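PDB 2IMZ: endonuclease PI-MtuI from Mycobacterium tuberculosis, which is an intein whose splicing domain excises itself from the RecA precursor and joins the flanking protein segments. Local coordinates for the interface of chains A and B. Coordinates in Å, arbitrary orientation; residue numbers count along the deposited sequence, not the author numbering. Chains: chain A/B, Endonuclease PI-MtuI.

The interface of chains A and B. Residues chain A 74, 81, 156-157, 167; chain B 152, 157, 167.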
loop_
_atom_site.group_PDB
_atom_site.type_symbol
_atom_site.label_atom_id
_atom_site.label_comp_id
_atom_site.label_asym_id
_atom_site.label_seq_id
_atom_site.Cartn_x
_atom_site.Cartn_y
_atom_site.Cartn_z
ATOM N N LYS A 74 7.143 -2.764 1.533
ATOM C CA LYS A 74 7.768 -2.441 0.253
ATOM C C LYS A 74 8.590 -1.159 0.278
ATOM O O LYS A 74 8.146 -0.127 0.784
ATOM C CB LYS A 74 6.714 -2.336 -0.853
ATOM C CG LYS A 74 6.138 -3.668 -1.307
ATOM C CD LYS A 74 5.110 -4.194 -0.334
ATOM C CE LYS A 74 4.407 -5.408 -0.911
ATOM N NZ LYS A 74 3.870 -5.127 -2.266
ATOM N N TRP A 81 9.475 -1.914 -6.622
ATOM C CA TRP A 81 9.206 -2.237 -5.227
ATOM C C TRP A 81 9.810 -3.567 -4.799
ATOM O O TRP A 81 9.715 -4.570 -5.508
ATOM C CB TRP A 81 7.695 -2.251 -4.973
ATOM C CG TRP A 81 7.058 -0.931 -5.242
ATOM C CD1 TRP A 81 6.346 -0.571 -6.347
ATOM C CD2 TRP A 81 7.134 0.235 -4.415
ATOM N NE1 TRP A 81 5.975 0.751 -6.264
ATOM C CE2 TRP A 81 6.448 1.269 -5.087
ATOM C CE3 TRP A 81 7.722 0.505 -3.172
ATOM C CZ2 TRP A 81 6.330 2.560 -4.557
ATOM C CZ3 TRP A 81 7.607 1.789 -2.644
ATOM C CH2 TRP A 81 6.914 2.800 -3.339
ATOM N N LEU A 156 -0.706 9.628 -4.378
ATOM C CA LEU A 156 0.508 8.913 -4.752
ATOM C C LEU A 156 0.843 7.615 -4.025
ATOM O O LEU A 156 1.632 6.820 -4.527
ATOM C CB LEU A 156 1.691 9.879 -4.696
ATOM C CG LEU A 156 1.464 11.098 -5.604
ATOM C CD1 LEU A 156 2.652 12.048 -5.525
ATOM C CD2 LEU A 156 1.258 10.627 -7.039
ATOM N N HIS A 157 0.257 7.402 -2.853
ATOM C CA HIS A 157 0.475 6.163 -2.116
ATOM C C HIS A 157 1.913 5.818 -1.756
ATOM O O HIS A 157 2.265 4.643 -1.645
ATOM C CB HIS A 157 -0.143 4.997 -2.897
ATOM C CG HIS A 157 -1.638 5.024 -2.922
ATOM N ND1 HIS A 157 -2.405 4.585 -1.865
ATOM C CD2 HIS A 157 -2.509 5.491 -3.851
ATOM C CE1 HIS A 157 -3.684 4.782 -2.141
ATOM N NE2 HIS A 157 -3.773 5.332 -3.339
ATOM N N HIS A 167 6.634 2.278 0.454
ATOM C CA HIS A 167 5.280 2.071 -0.038
ATOM C C HIS A 167 4.223 2.452 0.987
ATOM O O HIS A 167 4.335 2.100 2.164
ATOM C CB HIS A 167 5.129 0.609 -0.454
ATOM C CG HIS A 167 3.848 0.305 -1.160
ATOM N ND1 HIS A 167 2.684 -0.007 -0.491
ATOM C CD2 HIS A 167 3.552 0.239 -2.480
ATOM C CE1 HIS A 167 1.729 -0.258 -1.368
ATOM N NE2 HIS A 167 2.228 -0.115 -2.581
ATOM N N GLU B 152 1.328 -5.330 -7.409
ATOM C CA GLU B 152 1.582 -3.902 -7.497
ATOM C C GLU B 152 1.013 -3.479 -8.843
ATOM O O GLU B 152 1.331 -4.068 -9.879
ATOM C CB GLU B 152 3.076 -3.577 -7.424
ATOM C CG GLU B 152 3.598 -3.438 -6.007
ATOM C CD GLU B 152 2.734 -2.526 -5.144
ATOM O OE1 GLU B 152 2.526 -1.344 -5.511
ATOM O OE2 GLU B 152 2.262 -2.995 -4.087
ATOM N N HIS B 157 -1.944 2.216 -7.721
ATOM C CA HIS B 157 -1.890 1.394 -6.513
ATOM C C HIS B 157 -3.229 0.879 -5.991
ATOM O O HIS B 157 -3.384 0.666 -4.793
ATOM C CB HIS B 157 -1.177 2.172 -5.400
ATOM C CG HIS B 157 0.285 2.378 -5.655
ATOM N ND1 HIS B 157 1.239 1.444 -5.310
ATOM C CD2 HIS B 157 0.951 3.392 -6.258
ATOM C CE1 HIS B 157 2.429 1.873 -5.688
ATOM N NE2 HIS B 157 2.283 3.053 -6.266
ATOM N N HIS B 167 -7.094 -1.770 -1.905
ATOM C CA HIS B 167 -5.774 -1.173 -1.938
ATOM C C HIS B 167 -4.741 -2.131 -2.517
ATOM O O HIS B 167 -4.830 -3.344 -2.317
ATOM C CB HIS B 167 -5.382 -0.764 -0.524
ATOM C CG HIS B 167 -4.192 0.135 -0.470
ATOM N ND1 HIS B 167 -2.901 -0.330 -0.586
ATOM C CD2 HIS B 167 -4.099 1.480 -0.342
ATOM C CE1 HIS B 167 -2.063 0.690 -0.529
ATOM N NE2 HIS B 167 -2.764 1.798 -0.381
HETATM O O HOH W 1 1.979 -3.554 -1.364
#
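In this patch of a two-fold symmetric interface between two copies of the Hint-type intein splicing domain, rich in histidine and charged side chains, A:His167 meets B:Glu152 and B:His157 and brings the copies' C-terminal ends close together; the dimer may be a product of crystal packing. His167 belongs to the C-terminal His-Asn motif, where the penultimate histidine assists cyclisation of the final asparagine. CG of A:His167 lies anti to the backbone N (chi1 -172°), which sends the ring toward chain B. A:His167 NE2 faces B:Glu152 OE1 at 3.2 Å, tip to tip, with ring and carboxylate planes 85° apart. A:His167 NE2 also lies 3.3 Å from B:His157 ND1, and the two imidazoles meet edge-to-face at 66°. Glu152, His157 and the terminal Asn168, modelled as aminosuccinimide, belong to a zinc site; carboxylate oxygens and imidazole nitrogens suit zinc, and the short gaps suggest an ion bridging the chains, perhaps with His167 taking part. A:Trp81 backs this group: A:His167 CD2 sits over the centre of its ring, while A:Trp81 NE1 lies in the plane of the B:His157 ring at its edge, 3.8 Å from B:His157 CE1. The long, flexible A:Lys74 bends to bring NZ 3.2 Å from B:Glu152 OE2, a salt bridge whose direct hydrogen bond is weak. Water 1 supplements it, 2.6 Å from A:Lys74 NZ and 2.8 Å from B:Glu152 OE2. At the two-fold the His157 side chains run antiparallel, A:His157 CB meeting B:His157 CG at 3.8 Å.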